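Local coordinates for protein alpha-fucosidase GH29 (PDB 4PSR) that probably hydrolyses alpha-linked L-fucose from the sugar chains of glycoproteins, as an alpha-L-fucosidase of glycoside hydrolase family 29, at residues A[122-127]-A[166-171]; A[222-227]-A[270-275]; A[284-289]-A[299-304]. All blocks are in the same frame, centred on the assembly; numbering follows the deposited sequence.

Contact 1: A[122-127]-A[166-171]; sequences PVAEHH and LVIAMH. With FUL (beta-L-fucopyranose), chain M.
The imidazole of His171 carries His126 CD2 over the centre of one face, 3.2 Å above its plane. The two rings meet obliquely, with planes 44° apart. His171 also turns its edge toward the face of His127, with the planes at 85°. In the plane of the His127 ring lie two oxygens. At one edge ND1 donates to His171 O over 2.9 Å, on a lone pair of that carbonyl. At the other, NE2 pairs with O2 of the fucose, also at 2.9 Å. The bond to His171 O therefore helps fix the rotation of the His127 ring. His126 CG stands anti to the backbone N (chi1 -160°). At the far end of that ring, His126 NE2 meets fucose O4 at 3.0 Å. A weak bond from the same NE2 reaches O3. His171 ND1 is held by Asp226.

Behind the histidines the strands pair in parallel, through Ala169 N to Pro122 O and Ala124 N to Ala169 O. A beta bulge shifts the register between Val123 and Glu125, and His171 N then donates to Glu125 O. Ala124 CB presses tightly on Ile168 CG2, at 3.4 Å. This is a beta-alpha-beta unit of a TIM barrel, strands 119-125 and 165-170 joined through helix 151-161, with a cluster of histidines, two of which bond fucose, at the C-terminal strand ends.

Contact 2: A[222-227]-A[270-275]; sequences IIWNDF and TYKHHD. With FUL (beta-L-fucopyranose), chain M.
Thr270 packs closely against Trp224, its OG1 lying 3.2 Å from Trp224 CA and near CD1 of the indole. A water over one face of that indole joins Thr270 OG1 to Asn225 O. Thr270 O accepts two bonds from Asn225. The backbone N comes from above the carbonyl plane; Asn225 ND2 lies 3.1 Å from Thr270 O, nearly along the C=O axis. Thr270 N donates to Ile223 O.

Further along, the backbones part. A second water accepts from Lys272 N and donates to Asp275 OD2, with a weak bond to Asp226 O. Asp275 OD1 accepts from Asp230 N. His274 is exposed and only brushes Phe227 CB with its CE1, at 4.1 Å.

Lys272 crosses this end. Its CE passes the indole of Trp224, and the bend at chi4 (71°) brings NZ within 2.8 Å of Asp226 OD1 in a salt bridge. Phe227 N reaches Asp226 OD1 from the opposite face of the carboxylate, at 2.7 Å. Fucose O1 donates to OD1, and Lys272 NZ donates to fucose O5 at 2.9 Å. An aspartate after strand 222-225, set beside the anomeric centre, is consistent with the catalytic nucleophile of the GH29 active site.

Contact 3: A[284-289]-A[299-304]; sequences VDDWER and YWQTDD
Thr302 OG1 donates to Trp287 O over 2.8 Å, coming from above the carbonyl plane. A water donates to the same oxygen and also to Asp303 OD2, so Trp287 O is gripped from the partner strand both directly and through solvent. OG1 stands anti to the backbone N of Thr302 (chi1 -174°), which carries it across to the other strand. One residue earlier the main chains pair in parallel. Gln301 N donates to Asp285 O, and Trp287 N donates to Gln301 O.

Asp286 and Gln301 point to the same side of the sheet. Gln301 NE2 reaches Asp286 OD2 at 3.2 Å, from above the carboxylate plane. The bond lies close to the amide's own plane, and the two flat groups stand 80° apart. The other end of this amide, OE1, is bonded to Tyr24 OH. Asp286 OD1 lies 2.5 Å from Asp303 OD2. Asp303 OD1 is taken by Trp224 NE1.

Strands 284-287 and 300-305 are neighbours in the closed eight-stranded parallel barrel of the TIM fold. No helix lies in the short connection between them. Trp287 points to the other side of the sheet from Asp286. There Trp287 CD1 approaches Trp300 CE3 to 4.0 Å, and the two side chains cross at about a right angle.

Further along the chain, the extended side chain of Arg289 brings NE to Asp304 OD1 in a 2.9 Å salt bridge. NH2 makes a weak, longer bond to the same oxygen. The guanidinium and carboxylate planes stand 86° apart. Arg289 also has a cation-pi contact with Trp311.

All three contacts join neighbouring strands of one parallel barrel, and all are largely buried. Contact 1 is buried throughout; contacts 2 and 3 each include an exposed residue. Contacts 1 and 2 are adjacent: strand 165-170 bonds strand 222-225 through Met170 N to Trp224 O, and both contacts touch the fucose. Contact 3 gives the sugar no bond. It adjoins contact 2 where Tyr271 O accepts from Asp286 N. The chemistry changes around the barrel. Contact 1 offers imidazoles to the sugar hydroxyls. Contacts 2 and 3 both use bridging waters and an ion pair, but of these two pairs only that of contact 2 touches the sugar. Contacts 1 and 3 do not touch.

Contact 1: A[122-127]-A[166-171]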
loop_
_atom_site.group_PDB
_atom_site.type_symbol
_atom_site.label_atom_id
_atom_site.label_comp_id
_atom_site.label_asym_id
_atom_site.label_seq_id
_atom_site.Cartn_x
_atom_site.Cartn_y
_atom_site.Cartn_z
ATOM N N PRO A 122 -1.842 6.807 -12.676
ATOM C CA PRO A 122 -0.647 6.294 -13.349
ATOM C C PRO A 122 0.632 6.418 -12.523
ATOM O O PRO A 122 0.763 7.279 -11.658
ATOM C CB PRO A 122 -0.477 7.243 -14.532
ATOM C CG PRO A 122 -1.047 8.571 -13.996
ATOM C CD PRO A 122 -2.225 8.156 -13.151
ATOM N N VAL A 123 1.596 5.579 -12.865
ATOM C CA VAL A 123 2.992 5.948 -12.712
ATOM C C VAL A 123 3.218 7.104 -13.680
ATOM O O VAL A 123 3.070 6.950 -14.898
ATOM C CB VAL A 123 3.942 4.763 -13.029
ATOM C CG1 VAL A 123 5.382 5.235 -13.128
ATOM C CG2 VAL A 123 3.798 3.695 -11.966
ATOM N N ALA A 124 3.527 8.288 -13.152
ATOM C CA ALA A 124 3.731 9.470 -13.994
ATOM C C ALA A 124 5.175 9.565 -14.468
ATOM O O ALA A 124 5.439 10.105 -15.556
ATOM C CB ALA A 124 3.344 10.737 -13.263
ATOM N N GLU A 125 6.118 9.081 -13.650
ATOM C CA GLU A 125 7.529 9.017 -14.062
ATOM C C GLU A 125 8.157 7.905 -13.233
ATOM O O GLU A 125 8.096 7.969 -12.000
ATOM C CB GLU A 125 8.255 10.328 -13.833
ATOM C CG GLU A 125 9.726 10.213 -14.253
ATOM C CD GLU A 125 10.482 11.507 -14.323
ATOM O OE1 GLU A 125 9.882 12.579 -14.266
ATOM O OE2 GLU A 125 11.743 11.424 -14.412
ATOM N N HIS A 126 8.731 6.914 -13.902
ATOM C CA HIS A 126 9.433 5.842 -13.201
ATOM C C HIS A 126 10.909 6.259 -12.998
ATOM O O HIS A 126 11.169 7.426 -12.800
ATOM C CB HIS A 126 9.224 4.516 -13.946
ATOM C CG HIS A 126 9.488 3.320 -13.106
ATOM N ND1 HIS A 126 10.658 2.600 -13.215
ATOM C CD2 HIS A 126 8.794 2.770 -12.086
ATOM C CE1 HIS A 126 10.646 1.619 -12.326
ATOM N NE2 HIS A 126 9.529 1.707 -11.621
ATOM N N HIS A 127 11.851 5.306 -13.008
ATOM C CA HIS A 127 13.275 5.607 -12.819
ATOM C C HIS A 127 13.976 6.020 -14.127
ATOM O O HIS A 127 15.137 6.437 -14.068
ATOM C CB HIS A 127 14.064 4.371 -12.324
ATOM C CG HIS A 127 13.588 3.723 -11.050
ATOM N ND1 HIS A 127 13.186 4.407 -9.914
ATOM C CD2 HIS A 127 13.541 2.405 -10.733
ATOM C CE1 HIS A 127 12.917 3.525 -8.962
ATOM N NE2 HIS A 127 13.103 2.307 -9.433
ATOM N N LEU A 166 -7.283 10.631 -6.967
ATOM C CA LEU A 166 -6.165 10.477 -7.888
ATOM C C LEU A 166 -4.854 10.235 -7.134
ATOM O O LEU A 166 -4.428 11.076 -6.309
ATOM C CB LEU A 166 -6.009 11.723 -8.760
ATOM C CG LEU A 166 -4.857 11.725 -9.767
ATOM C CD1 LEU A 166 -5.028 10.683 -10.830
ATOM C CD2 LEU A 166 -4.682 13.102 -10.395
ATOM N N VAL A 167 -4.214 9.106 -7.446
ATOM C CA VAL A 167 -2.836 8.850 -7.029
ATOM C C VAL A 167 -1.913 9.015 -8.230
ATOM O O VAL A 167 -2.237 8.589 -9.354
ATOM C CB VAL A 167 -2.648 7.451 -6.363
ATOM C CG1 VAL A 167 -3.129 6.310 -7.256
ATOM C CG2 VAL A 167 -1.199 7.227 -5.942
ATOM N N ILE A 168 -0.756 9.622 -7.973
ATOM C CA ILE A 168 0.317 9.721 -8.964
ATOM C C ILE A 168 1.577 9.119 -8.354
ATOM O O ILE A 168 1.969 9.527 -7.249
ATOM C CB ILE A 168 0.590 11.185 -9.389
ATOM C CG1 ILE A 168 -0.646 11.809 -10.075
ATOM C CG2 ILE A 168 1.834 11.273 -10.286
ATOM C CD1 ILE A 168 -0.950 11.283 -11.470
ATOM N N ALA A 169 2.191 8.167 -9.046
ATOM C CA ALA A 169 3.459 7.559 -8.602
ATOM C C ALA A 169 4.641 8.168 -9.322
ATOM O O ALA A 169 4.659 8.345 -10.555
ATOM C CB ALA A 169 3.426 6.034 -8.775
ATOM N N MET A 170 5.654 8.495 -8.510
ATOM C CA MET A 170 6.864 9.175 -8.936
ATOM C C MET A 170 8.073 8.403 -8.428
ATOM O O MET A 170 8.185 8.168 -7.223
ATOM C CB MET A 170 6.884 10.587 -8.384
ATOM C CG MET A 170 5.752 11.472 -8.872
ATOM S SD MET A 170 5.906 11.942 -10.607
ATOM C CE MET A 170 7.200 13.196 -10.456
ATOM N N HIS A 171 8.961 8.007 -9.334
ATOM C CA HIS A 171 10.124 7.200 -8.971
ATOM C C HIS A 171 11.428 7.865 -9.489
ATOM O O HIS A 171 12.388 7.184 -9.857
ATOM C CB HIS A 171 10.043 5.742 -9.512
ATOM C CG HIS A 171 8.686 5.079 -9.473
ATOM N ND1 HIS A 171 8.507 3.805 -8.982
ATOM C CD2 HIS A 171 7.468 5.476 -9.934
ATOM C CE1 HIS A 171 7.240 3.440 -9.145
ATOM N NE2 HIS A 171 6.592 4.436 -9.723
HETATM C C1 FUL M . 10.449 -0.491 -6.703
HETATM C C2 FUL M . 10.842 -0.126 -8.120
HETATM O O2 FUL M . 12.258 -0.228 -8.337
HETATM C C3 FUL M . 10.098 -1.082 -9.015
HETATM O O3 FUL M . 10.479 -0.848 -10.352
HETATM C C4 FUL M . 8.624 -0.842 -8.806
HETATM O O4 FUL M . 8.294 0.475 -9.239
HETATM C C5 FUL M . 8.287 -1.034 -7.333
HETATM C C6 FUL M . 6.837 -0.735 -7.015
HETATM O O5 FUL M . 9.086 -0.217 -6.481
HETATM O O1 FUL M . 11.183 0.316 -5.817
#

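Contact 2: A[222-227]-A[270-275]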
loop_
_atom_site.group_PDB
_atom_site.type_symbol
_atom_site.label_atom_id
_atom_site.label_comp_id
_atom_site.label_asym_id
_atom_site.label_seq_id
_atom_site.Cartn_x
_atom_site.Cartn_y
_atom_site.Cartn_z
ATOM N N ILE A 222 -2.951 11.905 -3.794
ATOM C CA ILE A 222 -1.836 11.158 -3.232
ATOM C C ILE A 222 -0.660 11.261 -4.170
ATOM O O ILE A 222 -0.807 11.060 -5.383
ATOM C CB ILE A 222 -2.149 9.640 -3.073
ATOM C CG1 ILE A 222 -3.397 9.382 -2.197
ATOM C CG2 ILE A 222 -0.918 8.896 -2.501
ATOM C CD1 ILE A 222 -4.055 8.010 -2.455
ATOM N N ILE A 223 0.508 11.633 -3.647
ATOM C CA ILE A 223 1.762 11.505 -4.404
ATOM C C ILE A 223 2.581 10.377 -3.779
ATOM O O ILE A 223 3.035 10.485 -2.612
ATOM C CB ILE A 223 2.583 12.812 -4.456
ATOM C CG1 ILE A 223 1.762 13.899 -5.162
ATOM C CG2 ILE A 223 3.910 12.576 -5.178
ATOM C CD1 ILE A 223 2.470 15.264 -5.209
ATOM N N TRP A 224 2.758 9.305 -4.539
ATOM C CA TRP A 224 3.491 8.118 -4.116
ATOM C C TRP A 224 4.923 8.292 -4.590
ATOM O O TRP A 224 5.157 8.667 -5.743
ATOM C CB TRP A 224 2.799 6.930 -4.773
ATOM C CG TRP A 224 3.305 5.533 -4.558
ATOM C CD1 TRP A 224 2.651 4.542 -3.868
ATOM C CD2 TRP A 224 4.468 4.914 -5.117
ATOM N NE1 TRP A 224 3.331 3.361 -3.966
ATOM C CE2 TRP A 224 4.457 3.552 -4.714
ATOM C CE3 TRP A 224 5.536 5.375 -5.903
ATOM C CZ2 TRP A 224 5.472 2.652 -5.057
ATOM C CZ3 TRP A 224 6.558 4.471 -6.242
ATOM C CH2 TRP A 224 6.510 3.127 -5.815
ATOM N N ASN A 225 5.887 8.043 -3.686
ATOM C CA ASN A 225 7.320 8.165 -3.984
ATOM C C ASN A 225 8.047 6.859 -3.832
ATOM O O ASN A 225 7.799 6.119 -2.869
ATOM C CB ASN A 225 8.017 9.175 -3.064
ATOM C CG ASN A 225 7.557 10.575 -3.294
ATOM O OD1 ASN A 225 8.172 11.311 -4.104
ATOM N ND2 ASN A 225 6.517 10.997 -2.572
ATOM N N ASP A 226 9.000 6.593 -4.716
ATOM C CA ASP A 226 9.878 5.445 -4.587
ATOM C C ASP A 226 11.144 5.813 -3.795
ATOM O O ASP A 226 11.303 6.939 -3.375
ATOM C CB ASP A 226 10.232 4.882 -5.978
ATOM C CG ASP A 226 10.435 3.385 -5.980
ATOM O OD1 ASP A 226 10.608 2.806 -4.865
ATOM O OD2 ASP A 226 10.435 2.784 -7.057
ATOM N N PHE A 227 11.999 4.813 -3.628
ATOM C CA PHE A 227 13.200 4.884 -2.785
ATOM C C PHE A 227 14.259 5.820 -3.359
ATOM O O PHE A 227 14.081 6.406 -4.429
ATOM C CB PHE A 227 13.786 3.478 -2.582
ATOM C CG PHE A 227 14.612 2.977 -3.727
ATOM C CD1 PHE A 227 15.988 2.939 -3.637
ATOM C CD2 PHE A 227 14.032 2.538 -4.906
ATOM C CE1 PHE A 227 16.776 2.481 -4.697
ATOM C CE2 PHE A 227 14.819 2.077 -5.963
ATOM C CZ PHE A 227 16.201 2.049 -5.851
ATOM N N THR A 270 3.302 9.300 0.126
ATOM C CA THR A 270 3.838 8.026 0.601
ATOM C C THR A 270 5.326 7.910 0.229
ATOM O O THR A 270 5.818 8.592 -0.692
ATOM C CB THR A 270 3.072 6.777 0.037
ATOM O OG1 THR A 270 3.394 6.602 -1.347
ATOM C CG2 THR A 270 1.562 6.892 0.191
ATOM N N TYR A 271 6.043 7.079 0.960
ATOM C CA TYR A 271 7.458 6.850 0.672
ATOM C C TYR A 271 7.770 5.428 1.139
ATOM O O TYR A 271 7.030 4.882 1.974
ATOM C CB TYR A 271 8.377 7.912 1.317
ATOM C CG TYR A 271 8.450 7.767 2.810
ATOM C CD1 TYR A 271 7.324 7.911 3.617
ATOM C CD2 TYR A 271 9.666 7.443 3.412
ATOM C CE1 TYR A 271 7.391 7.718 4.964
ATOM C CE2 TYR A 271 9.747 7.248 4.770
ATOM C CZ TYR A 271 8.618 7.388 5.545
ATOM O OH TYR A 271 8.704 7.156 6.909
ATOM N N LYS A 272 8.829 4.824 0.606
ATOM C CA LYS A 272 9.124 3.422 0.953
ATOM C C LYS A 272 9.511 3.297 2.431
ATOM O O LYS A 272 10.268 4.101 2.947
ATOM C CB LYS A 272 10.175 2.812 0.033
ATOM C CG LYS A 272 9.716 2.694 -1.403
ATOM C CD LYS A 272 8.540 1.704 -1.547
ATOM C CE LYS A 272 8.119 1.481 -2.988
ATOM N NZ LYS A 272 9.135 0.693 -3.720
ATOM N N HIS A 273 8.971 2.272 3.086
ATOM C CA HIS A 273 9.099 2.062 4.529
ATOM C C HIS A 273 10.531 2.131 5.037
ATOM O O HIS A 273 10.791 2.726 6.070
ATOM C CB HIS A 273 8.452 0.713 4.911
ATOM C CG HIS A 273 8.734 0.272 6.320
ATOM N ND1 HIS A 273 9.421 -0.886 6.616
ATOM C CD2 HIS A 273 8.405 0.830 7.507
ATOM C CE1 HIS A 273 9.509 -1.020 7.929
ATOM N NE2 HIS A 273 8.904 0.006 8.495
ATOM N N HIS A 274 11.437 1.527 4.299
ATOM C CA HIS A 274 12.845 1.405 4.722
ATOM C C HIS A 274 13.644 2.688 4.469
ATOM O O HIS A 274 14.743 2.861 4.984
ATOM C CB HIS A 274 13.483 0.241 3.991
ATOM C CG HIS A 274 13.608 0.443 2.512
ATOM N ND1 HIS A 274 14.733 0.993 1.932
ATOM C CD2 HIS A 274 12.754 0.172 1.496
ATOM C CE1 HIS A 274 14.572 1.040 0.620
ATOM N NE2 HIS A 274 13.383 0.543 0.330
ATOM N N ASP A 275 13.087 3.582 3.669
ATOM C CA ASP A 275 13.739 4.826 3.274
ATOM C C ASP A 275 13.601 5.841 4.410
ATOM O O ASP A 275 12.598 5.885 5.148
ATOM C CB ASP A 275 13.041 5.314 1.979
ATOM C CG ASP A 275 13.751 6.455 1.249
ATOM O OD1 ASP A 275 14.498 7.250 1.870
ATOM O OD2 ASP A 275 13.583 6.513 -0.001
HETATM C C1 FUL M . 10.449 -0.491 -6.703
HETATM C C2 FUL M . 10.842 -0.126 -8.120
HETATM O O2 FUL M . 12.258 -0.228 -8.337
HETATM C C3 FUL M . 10.098 -1.082 -9.015
HETATM O O3 FUL M . 10.479 -0.848 -10.352
HETATM C C4 FUL M . 8.624 -0.842 -8.806
HETATM O O4 FUL M . 8.294 0.475 -9.239
HETATM C C5 FUL M . 8.287 -1.034 -7.333
HETATM C C6 FUL M . 6.837 -0.735 -7.015
HETATM O O5 FUL M . 9.086 -0.217 -6.481
HETATM O O1 FUL M . 11.183 0.316 -5.817
HETATM O O HOH W 1 5.556 4.947 -1.657
HETATM O O HOH W 2 10.857 6.363 -0.600
#

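Contact 3: A[284-289]-A[299-304]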
loop_
_atom_site.group_PDB
_atom_site.type_symbol
_atom_site.label_atom_id
_atom_site.label_comp_id
_atom_site.label_asym_id
_atom_site.label_seq_id
_atom_site.Cartn_x
_atom_site.Cartn_y
_atom_site.Cartn_z
ATOM N N VAL A 284 3.099 8.752 4.683
ATOM C CA VAL A 284 2.651 7.395 4.952
ATOM C C VAL A 284 3.692 6.389 4.495
ATOM O O VAL A 284 4.146 6.432 3.348
ATOM C CB VAL A 284 1.284 7.135 4.252
ATOM C CG1 VAL A 284 0.834 5.697 4.470
ATOM C CG2 VAL A 284 0.255 8.102 4.784
ATOM N N ASP A 285 4.081 5.480 5.384
ATOM C CA ASP A 285 5.039 4.421 5.054
ATOM C C ASP A 285 4.425 3.425 4.089
ATOM O O ASP A 285 3.297 2.938 4.313
ATOM C CB ASP A 285 5.451 3.617 6.314
ATOM C CG ASP A 285 6.343 4.373 7.277
ATOM O OD1 ASP A 285 6.438 5.608 7.219
ATOM O OD2 ASP A 285 6.886 3.665 8.160
ATOM N N ASP A 286 5.160 3.092 3.028
ATOM C CA ASP A 286 4.718 2.142 2.005
ATOM C C ASP A 286 5.599 0.906 2.107
ATOM O O ASP A 286 6.795 0.917 1.775
ATOM C CB ASP A 286 4.826 2.808 0.633
ATOM C CG ASP A 286 4.337 1.948 -0.474
ATOM O OD1 ASP A 286 4.957 2.003 -1.578
ATOM O OD2 ASP A 286 3.331 1.238 -0.292
ATOM N N TRP A 287 5.040 -0.157 2.653
ATOM C CA TRP A 287 5.785 -1.378 2.893
ATOM C C TRP A 287 6.039 -2.166 1.648
ATOM O O TRP A 287 5.252 -2.117 0.690
ATOM C CB TRP A 287 5.000 -2.258 3.861
ATOM C CG TRP A 287 5.154 -1.830 5.280
ATOM C CD1 TRP A 287 4.697 -0.685 5.838
ATOM C CD2 TRP A 287 5.834 -2.536 6.318
ATOM N NE1 TRP A 287 5.039 -0.626 7.166
ATOM C CE2 TRP A 287 5.747 -1.754 7.481
ATOM C CE3 TRP A 287 6.511 -3.760 6.377
ATOM C CZ2 TRP A 287 6.306 -2.155 8.701
ATOM C CZ3 TRP A 287 7.084 -4.142 7.585
ATOM C CH2 TRP A 287 6.964 -3.355 8.726
ATOM N N GLU A 288 7.118 -2.952 1.694
ATOM C CA GLU A 288 7.472 -3.870 0.617
ATOM C C GLU A 288 6.334 -4.841 0.335
ATOM O O GLU A 288 5.531 -5.135 1.201
ATOM C CB GLU A 288 8.734 -4.656 1.005
ATOM C CG GLU A 288 8.565 -5.565 2.207
ATOM C CD GLU A 288 9.890 -5.898 2.878
ATOM O OE1 GLU A 288 10.904 -6.053 2.162
ATOM O OE2 GLU A 288 9.916 -5.989 4.126
ATOM N N ARG A 289 6.312 -5.386 -0.877
ATOM C CA ARG A 289 5.238 -6.286 -1.294
ATOM C C ARG A 289 4.983 -7.426 -0.296
ATOM O O ARG A 289 5.907 -8.067 0.204
ATOM C CB ARG A 289 5.557 -6.827 -2.680
ATOM C CG ARG A 289 4.386 -7.457 -3.384
ATOM C CD ARG A 289 4.834 -7.870 -4.746
ATOM N NE ARG A 289 3.777 -8.552 -5.462
ATOM C CZ ARG A 289 3.907 -8.961 -6.716
ATOM N NH1 ARG A 289 5.053 -8.732 -7.349
ATOM N NH2 ARG A 289 2.896 -9.570 -7.319
ATOM N N TYR A 299 -1.164 4.240 10.637
ATOM C CA TYR A 299 -1.714 3.807 9.337
ATOM C C TYR A 299 -0.652 3.819 8.243
ATOM O O TYR A 299 0.110 4.782 8.106
ATOM C CB TYR A 299 -2.880 4.734 8.941
ATOM C CG TYR A 299 -3.908 4.009 8.097
ATOM C CD1 TYR A 299 -4.986 3.347 8.683
ATOM C CD2 TYR A 299 -3.761 3.922 6.710
ATOM C CE1 TYR A 299 -5.883 2.633 7.920
ATOM C CE2 TYR A 299 -4.677 3.204 5.931
ATOM C CZ TYR A 299 -5.706 2.566 6.561
ATOM O OH TYR A 299 -6.599 1.836 5.852
ATOM N N TRP A 300 -0.613 2.757 7.447
ATOM C CA TRP A 300 0.429 2.532 6.442
ATOM C C TRP A 300 -0.220 2.024 5.142
ATOM O O TRP A 300 -1.462 1.832 5.071
ATOM C CB TRP A 300 1.482 1.515 6.982
ATOM C CG TRP A 300 0.827 0.270 7.462
ATOM C CD1 TRP A 300 0.310 0.063 8.693
ATOM C CD2 TRP A 300 0.505 -0.898 6.688
ATOM N NE1 TRP A 300 -0.306 -1.172 8.747
ATOM C CE2 TRP A 300 -0.219 -1.768 7.521
ATOM C CE3 TRP A 300 0.753 -1.285 5.374
ATOM C CZ2 TRP A 300 -0.686 -3.009 7.085
ATOM C CZ3 TRP A 300 0.276 -2.516 4.928
ATOM C CH2 TRP A 300 -0.438 -3.365 5.797
ATOM N N GLN A 301 0.569 1.806 4.102
ATOM C CA GLN A 301 0.060 1.119 2.913
ATOM C C GLN A 301 1.122 0.208 2.353
ATOM O O GLN A 301 2.268 0.218 2.840
ATOM C CB GLN A 301 -0.487 2.085 1.843
ATOM C CG GLN A 301 0.572 2.897 1.084
ATOM C CD GLN A 301 0.094 3.272 -0.300
ATOM O OE1 GLN A 301 -0.847 4.075 -0.450
ATOM N NE2 GLN A 301 0.664 2.627 -1.316
ATOM N N THR A 302 0.751 -0.573 1.350
ATOM C CA THR A 302 1.675 -1.431 0.641
ATOM C C THR A 302 1.206 -1.509 -0.812
ATOM O O THR A 302 0.036 -1.226 -1.124
ATOM C CB THR A 302 1.812 -2.790 1.321
ATOM O OG1 THR A 302 2.826 -3.572 0.682
ATOM C CG2 THR A 302 0.515 -3.558 1.251
ATOM N N ASP A 303 2.108 -1.900 -1.693
ATOM C CA ASP A 303 1.774 -2.109 -3.109
ATOM C C ASP A 303 1.812 -3.596 -3.468
ATOM O O ASP A 303 2.647 -4.342 -2.950
ATOM C CB ASP A 303 2.744 -1.367 -4.030
ATOM C CG ASP A 303 3.094 -0.017 -3.504
ATOM O OD1 ASP A 303 2.184 0.818 -3.358
ATOM O OD2 ASP A 303 4.301 0.190 -3.190
ATOM N N ASP A 304 0.929 -4.041 -4.353
ATOM C CA ASP A 304 0.951 -5.412 -4.835
ATOM C C ASP A 304 0.731 -5.378 -6.343
ATOM O O ASP A 304 0.614 -4.305 -6.916
ATOM C CB ASP A 304 -0.112 -6.257 -4.154
ATOM C CG ASP A 304 0.376 -7.671 -3.872
ATOM O OD1 ASP A 304 0.935 -8.320 -4.794
ATOM O OD2 ASP A 304 0.213 -8.124 -2.724
HETATM O O HOH W 3 2.899 5.135 8.106
HETATM O O HOH W 4 5.648 -1.887 -2.034
HETATM O O HOH W 5 0.815 -10.542 -5.876
#